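Local coordinates for DegV domain-containing protein spr0652 (Streptococcus pneumoniae, PDB 6CNG) that binds long-chain fatty acids, here linoleic acid, and probably presents them to the kinase that phosphorylates them, at residues T38-T43 / L155-L160; V149-D154 / T170-K175; S231-Y236 / S264-E269; I249-R254 / K258-L263. All blocks are in the same frame, centred on the assembly; numbering follows the deposited sequence. Where two conformers were deposited one is given.

Contact 1: residues T38-T43 / L155-L160; sequences TPAINT and LIDQGL
With chi1 at -52°, Thr43 holds OG1 on the side of its backbone N, while chi1 of -64° in Ile156 sends CG2 anti to that residue's N; the two side chains therefore meet tip to tip, Thr43 OG1 lying 3.7 Å from Ile156 CG2. The same hydroxyl donates to Ile41 O at 3.0 Å, approaching from above the carbonyl plane, a bond inside the type II beta turn from Ala40 to Thr43, which the weak Thr43 N to Ala40 O bond closes. At the start of this turn the methyl of Ala40 faces the helix and rests on its backbone, with Ala40 CB 3.7 Å from Asp157 N. It also touches Asp157 CB at 4.0 Å and the branch methyl of Ile156. The loop between strands 23-28 and 43-54 is thus laid against the last turn of helix 143-157, just before a Schellman motif at Gly159 whose amide bonds back to Ile156 O. Trp23 packs against both Thr43 and Ile156. One turn earlier in the helix, Asn153 grips Ala40 N and Thr38 O through its amide. No hydrogen bond joins 38-43 to 155-160, so their contact is van der Waals fit, and the helix's polar hold on the loop comes from Asn153.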
# COMPACT_ATOMS: atom_id res chain seq x y z
N THR A 38 -10.11 -7.43 13.15
CA THR A 38 -10.32 -8.72 13.80
C THR A 38 -9.10 -9.63 13.70
O THR A 38 -9.12 -10.62 12.97
CB THR A 38 -11.54 -9.40 13.18
OG1 THR A 38 -12.59 -8.44 13.02
CG2 THR A 38 -12.03 -10.49 14.08
N PRO A 39 -8.03 -9.33 14.44
CA PRO A 39 -6.83 -10.16 14.34
C PRO A 39 -7.10 -11.58 14.79
O PRO A 39 -7.86 -11.83 15.73
CB PRO A 39 -5.83 -9.47 15.27
CG PRO A 39 -6.50 -8.35 15.87
CD PRO A 39 -7.94 -8.35 15.52
N ALA A 40 -6.47 -12.52 14.11
CA ALA A 40 -6.57 -13.92 14.49
C ALA A 40 -5.98 -14.11 15.90
O ALA A 40 -5.33 -13.24 16.47
CB ALA A 40 -5.87 -14.80 13.46
N ILE A 41 -6.26 -15.28 16.47
CA ILE A 41 -5.82 -15.56 17.82
C ILE A 41 -4.32 -15.67 17.81
O ILE A 41 -3.71 -16.05 16.81
CB ILE A 41 -6.49 -16.85 18.32
CG1 ILE A 41 -8.00 -16.62 18.38
CG2 ILE A 41 -5.97 -17.21 19.66
CD1 ILE A 41 -8.78 -17.83 18.66
N ASN A 42 -3.71 -15.26 18.91
CA ASN A 42 -2.26 -15.28 19.05
C ASN A 42 -1.56 -14.52 17.94
O ASN A 42 -0.43 -14.84 17.60
CB ASN A 42 -1.69 -16.71 19.09
CG ASN A 42 -2.27 -17.54 20.21
OD1 ASN A 42 -2.82 -17.02 21.17
ND2 ASN A 42 -2.15 -18.83 20.10
N THR A 43 -2.22 -13.52 17.36
CA THR A 43 -1.63 -12.71 16.32
C THR A 43 -1.73 -11.23 16.64
O THR A 43 -2.78 -10.74 17.07
CB THR A 43 -2.29 -12.97 14.96
OG1 THR A 43 -2.30 -14.38 14.69
CG2 THR A 43 -1.52 -12.26 13.86
N LEU A 155 -5.46 -16.48 6.60
CA LEU A 155 -4.78 -17.77 6.56
C LEU A 155 -4.43 -18.26 7.95
O LEU A 155 -4.48 -19.47 8.20
CB LEU A 155 -3.52 -17.71 5.69
CG LEU A 155 -3.70 -17.20 4.27
CD1 LEU A 155 -2.41 -16.79 3.71
CD2 LEU A 155 -4.35 -18.22 3.40
N ILE A 156 -4.03 -17.36 8.86
CA ILE A 156 -3.70 -17.80 10.20
C ILE A 156 -4.94 -18.22 10.96
O ILE A 156 -4.95 -19.25 11.66
CB ILE A 156 -2.93 -16.72 10.97
CG1 ILE A 156 -1.59 -16.44 10.31
CG2 ILE A 156 -2.69 -17.21 12.34
CD1 ILE A 156 -0.91 -15.17 10.82
N ASP A 157 -6.01 -17.43 10.87
CA ASP A 157 -7.30 -17.82 11.42
C ASP A 157 -7.72 -19.19 10.93
O ASP A 157 -8.37 -19.94 11.65
CB ASP A 157 -8.36 -16.79 11.01
CG ASP A 157 -9.60 -16.83 11.89
OD1 ASP A 157 -9.47 -16.92 13.13
OD2 ASP A 157 -10.71 -16.75 11.35
N GLN A 158 -7.33 -19.53 9.72
CA GLN A 158 -7.71 -20.81 9.15
C GLN A 158 -6.94 -21.97 9.73
O GLN A 158 -7.33 -23.12 9.51
CB GLN A 158 -7.54 -20.75 7.64
CG GLN A 158 -8.53 -19.82 6.99
CD GLN A 158 -8.29 -19.66 5.51
OE1 GLN A 158 -7.72 -20.53 4.87
NE2 GLN A 158 -8.75 -18.55 4.96
N GLY A 159 -5.86 -21.73 10.45
CA GLY A 159 -5.18 -22.79 11.14
C GLY A 159 -3.99 -23.36 10.43
O GLY A 159 -3.55 -24.46 10.78
N LEU A 160 -3.43 -22.64 9.46
CA LEU A 160 -2.29 -23.14 8.70
C LEU A 160 -0.99 -23.00 9.50
O LEU A 160 -0.87 -22.20 10.42
CB LEU A 160 -2.17 -22.41 7.36
CG LEU A 160 -2.86 -23.03 6.16
CD1 LEU A 160 -4.30 -23.24 6.47
CD2 LEU A 160 -2.69 -22.14 4.95

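Contact 2: residues V149-D154 / T170-K175; sequences VEKLND and TAYQEK. With NA (sodium ion), chain D.
Lys151 NZ, carried across the ring of Tyr172, hydrogen-bonds a glycerol that probably comes from the crystallisation liquor and makes a long, loose salt bridge to Asp154 OD2 at 3.9 Å. The contact is a CH-pi packing between consecutive helices of the DegV fold, 143-157 and 162-174. CG of Lys151 stands over one face of the Tyr172 ring, 3.8 Å from its centroid and displaced toward the rim beside CD2. Bends at chi2 and chi3 (58° and 56°) bring Lys151 CE back over that face, 3.7 Å from Tyr172 CE1; CB of the lysine lies near CE2. The ammonium of Lys175 lies at the ring edge, in its plane. Asp154, which also pairs with Arg248, would offset part of the positive charge gathered here. Tyr172 itself is fixed at its far end by a hydrogen bond from OH to Glu299, on strand 294-300. Beyond the ring, the end of helix 162-174 contributes to a sodium site together with Thr176 O and with Glu144 OE2 from the start of helix 143-157, so the ion bridges the same two helices. The sodium ion sits 2.8 Å from Gln173 O and 2.3 Å from water 1.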
# COMPACT_ATOMS: atom_id res chain seq x y z
N VAL A 149 -2.23 -8.17 3.76
CA VAL A 149 -2.24 -8.27 5.21
C VAL A 149 -3.52 -8.91 5.70
O VAL A 149 -3.51 -9.76 6.60
CB VAL A 149 -1.98 -6.87 5.78
CG1 VAL A 149 -2.56 -6.76 7.13
CG2 VAL A 149 -0.51 -6.63 5.79
N GLU A 150 -4.65 -8.52 5.13
CA GLU A 150 -5.89 -9.18 5.45
C GLU A 150 -5.81 -10.67 5.17
O GLU A 150 -6.31 -11.48 5.96
CB GLU A 150 -7.02 -8.55 4.63
CG GLU A 150 -8.27 -9.40 4.69
CD GLU A 150 -9.48 -8.76 4.03
OE1 GLU A 150 -10.60 -9.28 4.21
OE2 GLU A 150 -9.29 -7.74 3.35
N LYS A 151 -5.20 -11.05 4.06
CA LYS A 151 -5.14 -12.45 3.71
C LYS A 151 -4.23 -13.22 4.65
O LYS A 151 -4.53 -14.35 5.03
CB LYS A 151 -4.67 -12.61 2.28
CG LYS A 151 -4.58 -14.06 1.85
CD LYS A 151 -5.87 -14.83 1.98
CE LYS A 151 -7.00 -14.19 1.24
NZ LYS A 151 -8.12 -15.12 0.93
N LEU A 152 -3.10 -12.65 5.01
CA LEU A 152 -2.27 -13.35 5.97
C LEU A 152 -3.07 -13.65 7.22
O LEU A 152 -3.03 -14.77 7.75
CB LEU A 152 -1.07 -12.50 6.29
CG LEU A 152 -0.03 -12.32 5.21
CD1 LEU A 152 0.98 -11.30 5.58
CD2 LEU A 152 0.67 -13.65 4.97
N ASN A 153 -3.84 -12.67 7.69
CA ASN A 153 -4.67 -12.87 8.87
C ASN A 153 -5.70 -13.95 8.64
O ASN A 153 -5.91 -14.81 9.50
CB ASN A 153 -5.36 -11.56 9.23
CG ASN A 153 -5.92 -11.57 10.64
OD1 ASN A 153 -5.18 -11.79 11.60
ND2 ASN A 153 -7.22 -11.34 10.77
N ASP A 154 -6.39 -13.88 7.52
CA ASP A 154 -7.29 -14.95 7.13
C ASP A 154 -6.61 -16.31 7.27
O ASP A 154 -7.11 -17.21 7.95
CB ASP A 154 -7.71 -14.75 5.67
CG ASP A 154 -8.76 -13.68 5.48
OD1 ASP A 154 -9.22 -13.03 6.44
OD2 ASP A 154 -9.13 -13.51 4.29
N THR A 170 2.14 -16.58 -1.12
CA THR A 170 2.83 -16.44 -2.39
C THR A 170 1.88 -16.66 -3.55
O THR A 170 1.88 -15.91 -4.52
CB THR A 170 4.00 -17.41 -2.44
OG1 THR A 170 4.90 -17.14 -1.34
CG2 THR A 170 4.74 -17.20 -3.69
N ALA A 171 1.01 -17.66 -3.43
CA ALA A 171 0.02 -17.89 -4.46
C ALA A 171 -0.97 -16.75 -4.54
O ALA A 171 -1.31 -16.30 -5.63
CB ALA A 171 -0.70 -19.20 -4.19
N TYR A 172 -1.40 -16.24 -3.39
CA TYR A 172 -2.41 -15.18 -3.39
C TYR A 172 -1.87 -13.93 -4.05
O TYR A 172 -2.61 -13.20 -4.72
CB TYR A 172 -2.85 -14.89 -1.96
CG TYR A 172 -3.94 -13.83 -1.83
CD1 TYR A 172 -5.21 -14.06 -2.30
CD2 TYR A 172 -3.69 -12.61 -1.23
CE1 TYR A 172 -6.17 -13.12 -2.20
CE2 TYR A 172 -4.66 -11.66 -1.11
CZ TYR A 172 -5.90 -11.91 -1.59
OH TYR A 172 -6.89 -10.97 -1.48
N GLN A 173 -0.60 -13.64 -3.86
CA GLN A 173 0.01 -12.47 -4.45
C GLN A 173 0.01 -12.51 -5.99
O GLN A 173 0.11 -11.47 -6.62
CB GLN A 173 1.42 -12.29 -3.87
CG GLN A 173 2.05 -11.00 -4.27
CD GLN A 173 3.38 -10.77 -3.60
OE1 GLN A 173 3.94 -11.66 -2.97
NE2 GLN A 173 3.92 -9.57 -3.77
N GLU A 174 -0.13 -13.68 -6.60
CA GLU A 174 -0.33 -13.72 -8.03
C GLU A 174 -1.73 -13.28 -8.40
O GLU A 174 -1.94 -12.84 -9.54
CB GLU A 174 -0.09 -15.13 -8.54
CG GLU A 174 1.25 -15.73 -8.15
CD GLU A 174 1.31 -17.24 -8.35
OE1 GLU A 174 0.36 -17.80 -8.95
OE2 GLU A 174 2.29 -17.89 -7.92
N LYS A 175 -2.69 -13.37 -7.46
CA LYS A 175 -4.10 -13.07 -7.65
C LYS A 175 -4.45 -11.63 -7.33
O LYS A 175 -5.62 -11.27 -7.44
CB LYS A 175 -5.00 -13.93 -6.72
CG LYS A 175 -5.14 -15.41 -7.04
CD LYS A 175 -5.89 -16.16 -5.91
CE LYS A 175 -5.18 -17.47 -5.47
NZ LYS A 175 -4.81 -17.48 -4.01
NA NA D . 0.38 -8.80 -7.34
O HOH W 1 2.45 -8.27 -6.61

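Contact 3: residues S231-Y236 / S264-E269; sequences SVQAAY and SERIRE
Val232 points toward the second helix and touches Leu263, just ahead of 264-269, and the next residue, Gln233, reaches Arg266 with the end of its amide: a bend at chi2 (69°) swings the group across to the rim of the guanidinium, where Gln233 OE1 lies 3.0 Å from Arg266 NH1 near the guanidinium plane. The geometry is too poor for a hydrogen bond. The amide is instead tied to its own helix, NE2 donating to Asp237 OD1, and is linked only weakly to water 2. That water accepts a firm bond from Arg266 NH2 at 2.6 Å and lies in the plane of the guanidinium. Ala235 also touches Leu263. These are the neighbouring helices 228-242 and 257-270, packed on the mixed sheet that contains strands 207-213, 247-253 and 275-280; their short segments cross at -40° with axes 10.7 Å apart, and at that separation large side chains have to bridge the gap. Tyr236 and Arg266 do this together. The tyrosine ring carries the guanidinium flat on one face, the planes 15° apart and CZ of Arg266 3.6 Å from the centroid of the Tyr236 ring, a cation-pi stack displaced toward the hydroxyl-bearing rim. Bends at chi2 and chi3 fold the arginine over, and its CD methylene adds a CH-pi contact on the same face. At the ring edge Tyr236 CD1 touches Ile267 CG1 at 4.3 Å. The phenol oxygen passes close to Arg266 NH2 without a hydrogen bond, and Tyr236 OH pairs with Thr270 OG1 one turn farther along the second helix.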
# COMPACT_ATOMS: atom_id res chain seq x y z
N SER A 231 -12.41 9.51 -15.10
CA SER A 231 -11.52 8.75 -14.22
C SER A 231 -12.22 7.51 -13.69
O SER A 231 -11.61 6.43 -13.59
CB SER A 231 -11.06 9.61 -13.03
OG SER A 231 -10.16 10.62 -13.44
N VAL A 232 -13.49 7.62 -13.33
CA VAL A 232 -14.19 6.45 -12.81
C VAL A 232 -14.37 5.42 -13.91
O VAL A 232 -14.08 4.24 -13.72
CB VAL A 232 -15.50 6.83 -12.12
CG1 VAL A 232 -16.30 5.57 -11.78
CG2 VAL A 232 -15.19 7.61 -10.86
N GLN A 233 -14.85 5.85 -15.09
CA GLN A 233 -15.02 4.92 -16.19
C GLN A 233 -13.72 4.19 -16.51
O GLN A 233 -13.72 2.97 -16.71
CB GLN A 233 -15.56 5.66 -17.42
CG GLN A 233 -15.96 4.76 -18.60
CD GLN A 233 -17.20 3.91 -18.33
OE1 GLN A 233 -18.29 4.41 -18.01
NE2 GLN A 233 -17.04 2.60 -18.53
N ALA A 234 -12.60 4.91 -16.54
CA ALA A 234 -11.32 4.30 -16.87
C ALA A 234 -10.95 3.26 -15.84
O ALA A 234 -10.47 2.18 -16.18
CB ALA A 234 -10.23 5.36 -16.95
N ALA A 235 -11.14 3.59 -14.57
CA ALA A 235 -10.80 2.67 -13.49
C ALA A 235 -11.69 1.43 -13.52
O ALA A 235 -11.22 0.33 -13.27
CB ALA A 235 -10.94 3.40 -12.17
N TYR A 236 -12.96 1.60 -13.82
CA TYR A 236 -13.85 0.45 -13.98
C TYR A 236 -13.43 -0.39 -15.17
O TYR A 236 -13.34 -1.61 -15.07
CB TYR A 236 -15.26 0.98 -14.17
CG TYR A 236 -16.32 -0.02 -14.56
CD1 TYR A 236 -17.08 -0.64 -13.59
CD2 TYR A 236 -16.59 -0.30 -15.88
CE1 TYR A 236 -18.07 -1.54 -13.94
CE2 TYR A 236 -17.58 -1.19 -16.23
CZ TYR A 236 -18.31 -1.81 -15.24
OH TYR A 236 -19.31 -2.70 -15.52
N SER A 264 -17.60 2.25 -6.47
CA SER A 264 -18.06 1.09 -5.72
C SER A 264 -19.46 0.67 -6.14
O SER A 264 -19.74 -0.51 -6.33
CB SER A 264 -18.03 1.41 -4.22
OG SER A 264 -18.76 0.47 -3.45
N GLU A 265 -20.37 1.63 -6.27
CA GLU A 265 -21.70 1.30 -6.74
C GLU A 265 -21.66 0.66 -8.11
O GLU A 265 -22.26 -0.39 -8.31
CB GLU A 265 -22.60 2.54 -6.70
CG GLU A 265 -23.10 2.91 -5.31
CD GLU A 265 -24.03 1.85 -4.68
OE1 GLU A 265 -24.05 1.73 -3.43
OE2 GLU A 265 -24.73 1.13 -5.43
N ARG A 266 -20.92 1.25 -9.06
CA ARG A 266 -20.83 0.70 -10.41
C ARG A 266 -20.32 -0.73 -10.39
O ARG A 266 -20.82 -1.59 -11.13
CB ARG A 266 -19.86 1.51 -11.27
CG ARG A 266 -20.47 2.38 -12.31
CD ARG A 266 -19.75 2.30 -13.64
NE ARG A 266 -20.31 1.25 -14.49
CZ ARG A 266 -20.10 1.15 -15.79
NH1 ARG A 266 -19.34 2.06 -16.40
NH2 ARG A 266 -20.67 0.16 -16.49
N ILE A 267 -19.30 -0.98 -9.58
CA ILE A 267 -18.77 -2.32 -9.48
C ILE A 267 -19.77 -3.26 -8.87
O ILE A 267 -19.90 -4.42 -9.30
CB ILE A 267 -17.48 -2.30 -8.65
CG1 ILE A 267 -16.44 -1.49 -9.39
CG2 ILE A 267 -17.03 -3.73 -8.39
CD1 ILE A 267 -15.17 -1.16 -8.55
N ARG A 268 -20.51 -2.79 -7.86
CA ARG A 268 -21.50 -3.64 -7.23
C ARG A 268 -22.69 -3.85 -8.13
O ARG A 268 -23.33 -4.90 -8.08
CB ARG A 268 -21.98 -3.06 -5.91
CG ARG A 268 -20.97 -3.19 -4.80
CD ARG A 268 -21.55 -2.85 -3.42
NE ARG A 268 -21.32 -1.46 -3.07
CZ ARG A 268 -22.24 -0.51 -3.10
NH1 ARG A 268 -23.50 -0.78 -3.44
NH2 ARG A 268 -21.89 0.72 -2.76
N GLU A 269 -23.00 -2.87 -8.96
CA GLU A 269 -24.06 -3.05 -9.94
C GLU A 269 -23.71 -4.15 -10.92
O GLU A 269 -24.56 -4.99 -11.26
CB GLU A 269 -24.34 -1.73 -10.62
CG GLU A 269 -25.10 -0.81 -9.70
CD GLU A 269 -25.11 0.62 -10.15
OE1 GLU A 269 -24.50 0.98 -11.15
OE2 GLU A 269 -25.75 1.42 -9.46
O HOH W 2 -19.94 0.89 -18.89

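Contact 4: residues I249-R254 / K258-L263; sequences IVMAQR and KCCQQL
Strand 249-253 and helix 258-263 run nearly antiparallel, at 161° with their axes 9.8 Å apart, and come nearest at Met251 and Cys260, whose CA atoms are 7.2 Å from each other. They form the first strand and the helix of a beta-alpha-beta crossover that the parallel strand 275-280 completes. Met251 spans the space between strand and helix: its chain is extended through chi2 and chi3 (179° and -174°), which carries the sulfur to Cys260 and the terminal methyl on to Leu263. Met251 SD packs on Cys260 CB at 3.8 Å and lies equally near the carbonyl oxygen of that residue. At the methyl, Met251 CE approaches Leu263 CD2 at 3.9 Å, the two side chains crossing at a slant. Leu263 in turn reaches Val232 and Tyr236 of helix 228-242, while Leu294 of the adjacent strand touches both Met251 and Cys260, so the methionine is enclosed in the hydrophobic layer between sheet and helices. Toward the end of the strand Gln253 takes over. Its chi1 of 52° places CG between the backbone N and the carbonyl carbon, turning the aliphatic part to the helix, while OE1 accepts from Asn256 N in the connecting turn. The thiol of Cys260 settles against that aliphatic part, with SG 3.7 Å from both CB and CG of Gln253.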
# COMPACT_ATOMS: atom_id res chain seq x y z
N ILE A 249 -11.94 -5.94 -3.02
CA ILE A 249 -11.29 -4.69 -3.37
C ILE A 249 -11.05 -3.89 -2.10
O ILE A 249 -11.89 -3.87 -1.21
CB ILE A 249 -12.16 -3.87 -4.32
CG1 ILE A 249 -12.42 -4.61 -5.61
CG2 ILE A 249 -11.50 -2.56 -4.60
CD1 ILE A 249 -13.35 -3.88 -6.52
N VAL A 250 -9.90 -3.23 -2.05
CA VAL A 250 -9.55 -2.24 -1.02
C VAL A 250 -9.16 -0.96 -1.74
O VAL A 250 -8.16 -0.92 -2.46
CB VAL A 250 -8.41 -2.72 -0.12
CG1 VAL A 250 -8.06 -1.66 0.83
CG2 VAL A 250 -8.83 -3.95 0.60
N MET A 251 -9.95 0.09 -1.57
CA MET A 251 -9.68 1.40 -2.14
C MET A 251 -9.10 2.30 -1.04
O MET A 251 -9.83 2.80 -0.19
CB MET A 251 -10.97 2.03 -2.66
CG MET A 251 -11.68 1.31 -3.77
SD MET A 251 -13.19 2.14 -4.26
CE MET A 251 -13.88 0.99 -5.41
N ALA A 252 -7.79 2.51 -1.08
CA ALA A 252 -7.14 3.53 -0.26
C ALA A 252 -7.18 4.87 -0.98
O ALA A 252 -6.69 4.99 -2.09
CB ALA A 252 -5.70 3.11 0.00
N GLN A 253 -7.75 5.88 -0.33
CA GLN A 253 -7.98 7.15 -0.99
C GLN A 253 -7.60 8.33 -0.09
O GLN A 253 -7.62 8.23 1.13
CB GLN A 253 -9.44 7.29 -1.42
CG GLN A 253 -10.44 7.04 -0.34
CD GLN A 253 -10.68 8.26 0.52
OE1 GLN A 253 -10.62 9.37 0.05
NE2 GLN A 253 -10.98 8.04 1.79
N ARG A 254 -7.24 9.44 -0.75
CA ARG A 254 -6.94 10.71 -0.09
C ARG A 254 -7.96 11.73 -0.57
O ARG A 254 -7.85 12.26 -1.67
CB ARG A 254 -5.54 11.19 -0.43
CG ARG A 254 -5.18 12.51 0.19
CD ARG A 254 -5.31 12.49 1.69
NE ARG A 254 -5.14 13.81 2.27
CZ ARG A 254 -5.38 14.09 3.53
NH1 ARG A 254 -5.78 13.15 4.38
NH2 ARG A 254 -5.22 15.33 3.95
N LYS A 258 -15.93 10.50 -2.61
CA LYS A 258 -17.08 10.52 -3.50
C LYS A 258 -16.80 9.72 -4.77
O LYS A 258 -17.68 9.00 -5.26
CB LYS A 258 -17.50 11.95 -3.84
CG LYS A 258 -18.88 12.09 -4.49
CD LYS A 258 -19.97 11.50 -3.60
CE LYS A 258 -21.33 11.99 -3.97
NZ LYS A 258 -22.18 11.97 -2.76
N CYS A 259 -15.58 9.81 -5.30
CA CYS A 259 -15.25 9.04 -6.50
C CYS A 259 -15.15 7.57 -6.16
O CYS A 259 -15.48 6.71 -7.00
CB CYS A 259 -13.95 9.55 -7.14
SG CYS A 259 -14.19 11.03 -8.14
N CYS A 260 -14.78 7.26 -4.93
CA CYS A 260 -14.77 5.88 -4.48
C CYS A 260 -16.17 5.30 -4.28
O CYS A 260 -16.39 4.14 -4.59
CB CYS A 260 -13.95 5.75 -3.21
SG CYS A 260 -12.19 5.96 -3.47
N GLN A 261 -17.12 6.08 -3.74
CA GLN A 261 -18.48 5.56 -3.61
C GLN A 261 -19.13 5.36 -4.97
O GLN A 261 -19.87 4.39 -5.15
CB GLN A 261 -19.32 6.43 -2.66
CG GLN A 261 -20.83 6.03 -2.53
CD GLN A 261 -21.12 4.59 -1.98
OE1 GLN A 261 -20.25 3.92 -1.43
NE2 GLN A 261 -22.36 4.14 -2.14
N GLN A 262 -18.85 6.21 -5.96
CA GLN A 262 -19.50 6.07 -7.25
C GLN A 262 -18.91 4.91 -8.04
O GLN A 262 -19.63 4.24 -8.79
CB GLN A 262 -19.38 7.35 -8.06
CG GLN A 262 -20.03 8.60 -7.39
CD GLN A 262 -21.41 8.96 -7.95
OE1 GLN A 262 -21.87 8.38 -8.93
NE2 GLN A 262 -22.07 9.93 -7.32
N LEU A 263 -17.60 4.69 -7.90
CA LEU A 263 -16.97 3.51 -8.48
C LEU A 263 -17.47 2.24 -7.81
O LEU A 263 -17.79 1.26 -8.50
CB LEU A 263 -15.45 3.64 -8.38
CG LEU A 263 -14.55 2.54 -8.94
CD1 LEU A 263 -14.78 2.32 -10.41
CD2 LEU A 263 -13.12 2.90 -8.71

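In the fold
Contacts 1 and 2 share helix 143-157, and Asn153, within the segment of contact 2, bonds to the loop of contact 1. Contacts 3 and 4 share helix 257-270 in the same way, with centres about 9 Å apart and contact 4 nested inside the chain loop closed by contact 3. Burial separates them differently: contacts 1 and 4 are buried and rest on van der Waals packing, of small methyls against a helix end in contact 1 and of sulfur and aliphatic groups in contact 4. Contacts 2 and 3, only partly buried, each lay a basic side chain on a tyrosine face, through methylenes in contact 2 and through the guanidinium in contact 3.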